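Local coordinates for pfam DUF1093 family protein (Bacillus subtilis, PDB 3NPP), which is of unknown function but carries a signal sequence in its full-length form and belongs to the DUF1093 family, at the interface of chains A and B. Coordinates in Å, arbitrary orientation; residue numbers count along the deposited sequence, not the author numbering. Chains: chain A/B, Pfam DUF1093 family protein.

The interface of chains A and B. Residues chain A 2-4, 6-7; chain B 45, 65-67.
A:Asn4 lies beside B:Lys65 and B:Tyr66, its side chain pointing the same way as theirs. Its backbone bonds to chain B on both sides of B:Tyr66, in a parallel beta bridge. A:Asn4 N donates to B:Lys65 O at 2.9 Å. B:Val67 N donates to A:Asn4 O at 2.9 Å. One residue earlier, A:Phe3 O accepts a bond from B:Thr45 N at 3.0 Å. A water also links this oxygen to the B:Thr45 hydroxyl. The A:Asn4 CG sits between its own backbone N and carbonyl carbon (chi1 75°). From there the amide oxygen OD1 takes the N-H of A:Phe6 at 2.8 Å, in plane and on a lone pair. That bond is likely to hold the amide in place and to brace the turn of the arm. The amide stands almost upright to the B:Tyr66 ring, the planes 85° apart. The aliphatic chain of B:Lys65 runs extended past the amide, with CD 3.9 Å from A:Asn4 ND2. A:Ile7 places its CD1 methyl over one face of the B:Tyr66 ring, 3.6 Å from the centroid. An alanine in place of B:Tyr66 would probably leave this methyl without its aromatic partner and open a gap beside the A:Asn4 amide. On the opposite side of the arm from the A:Asn4 side chain, A:Phe3 CB meets the B:Val67 methyl CG2 at 3.9 Å. The site docks the N-terminal arm of one chain between strands 41-48 and 66-73 of the other. The two-fold repeats the exchange, which may stabilise a dimer, though the structure alone does not show that this pair forms in the cell.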
# COMPACT_ATOMS: atom_id res chain seq x y z
N ARG A 2 -5.43 1.14 13.09
CA ARG A 2 -4.24 0.33 13.40
C ARG A 2 -3.48 0.08 12.14
O ARG A 2 -4.07 -0.36 11.14
CB ARG A 2 -4.63 -0.99 14.03
CG ARG A 2 -5.37 -0.84 15.36
CD ARG A 2 -5.78 -2.20 15.89
NE ARG A 2 -6.72 -2.08 16.98
N PHE A 3 -2.17 0.30 12.18
CA PHE A 3 -1.32 0.14 11.00
C PHE A 3 -0.19 -0.82 11.28
O PHE A 3 0.34 -0.80 12.37
CB PHE A 3 -0.78 1.50 10.54
CG PHE A 3 -1.87 2.53 10.31
CD1 PHE A 3 -2.39 3.22 11.35
CD2 PHE A 3 -2.41 2.74 9.06
CE1 PHE A 3 -3.42 4.14 11.16
CE2 PHE A 3 -3.44 3.69 8.88
CZ PHE A 3 -3.93 4.35 9.92
N ASN A 4 0.17 -1.64 10.27
CA ASN A 4 1.17 -2.70 10.40
C ASN A 4 2.20 -2.69 9.24
O ASN A 4 1.94 -2.13 8.17
CB ASN A 4 0.47 -4.07 10.56
CG ASN A 4 -0.10 -4.59 9.27
OD1 ASN A 4 0.63 -5.10 8.42
ND2 ASN A 4 -1.42 -4.50 9.12
N PHE A 6 3.30 -5.49 7.66
CA PHE A 6 3.33 -6.88 7.12
C PHE A 6 2.80 -6.84 5.69
O PHE A 6 1.62 -7.08 5.45
CB PHE A 6 2.56 -7.86 8.00
CG PHE A 6 2.83 -7.71 9.49
CD1 PHE A 6 4.13 -7.70 9.98
CD2 PHE A 6 1.79 -7.60 10.40
CE1 PHE A 6 4.38 -7.57 11.34
CE2 PHE A 6 2.03 -7.46 11.77
CZ PHE A 6 3.32 -7.45 12.23
N ILE A 7 3.68 -6.46 4.76
CA ILE A 7 3.26 -6.07 3.39
C ILE A 7 3.06 -7.31 2.49
O ILE A 7 3.99 -8.04 2.22
CB ILE A 7 4.27 -5.09 2.68
CG1 ILE A 7 4.69 -3.92 3.59
CG2 ILE A 7 3.64 -4.53 1.37
CD1 ILE A 7 3.53 -3.09 4.14
N THR B 45 2.61 0.00 14.08
CA THR B 45 3.62 -1.00 14.38
C THR B 45 4.61 -0.98 13.24
O THR B 45 4.22 -1.06 12.06
CB THR B 45 3.00 -2.41 14.55
OG1 THR B 45 2.24 -2.43 15.76
CG2 THR B 45 4.08 -3.50 14.61
N LYS B 65 -4.04 0.14 5.55
CA LYS B 65 -3.58 -0.42 6.83
C LYS B 65 -2.04 -0.55 6.98
O LYS B 65 -1.58 -1.09 7.99
CB LYS B 65 -4.26 -1.79 7.09
CG LYS B 65 -3.99 -2.89 6.01
CD LYS B 65 -4.36 -4.29 6.51
CE LYS B 65 -4.48 -5.26 5.37
NZ LYS B 65 -5.06 -6.54 5.84
N TYR B 66 -1.23 -0.09 6.02
CA TYR B 66 0.22 -0.33 6.05
C TYR B 66 1.02 0.89 6.46
O TYR B 66 0.75 1.99 6.03
CB TYR B 66 0.75 -0.83 4.72
CG TYR B 66 0.31 -2.23 4.26
CD1 TYR B 66 0.11 -3.29 5.16
CD2 TYR B 66 0.18 -2.50 2.90
CE1 TYR B 66 -0.26 -4.55 4.72
CE2 TYR B 66 -0.17 -3.76 2.46
CZ TYR B 66 -0.39 -4.79 3.38
OH TYR B 66 -0.74 -6.05 2.97
N VAL B 67 2.05 0.66 7.27
CA VAL B 67 3.11 1.59 7.44
C VAL B 67 4.00 1.46 6.21
O VAL B 67 4.49 0.40 5.93
CB VAL B 67 3.92 1.31 8.71
CG1 VAL B 67 5.12 2.24 8.78
CG2 VAL B 67 3.06 1.45 9.91
O HOH W 1 -0.18 -1.93 14.84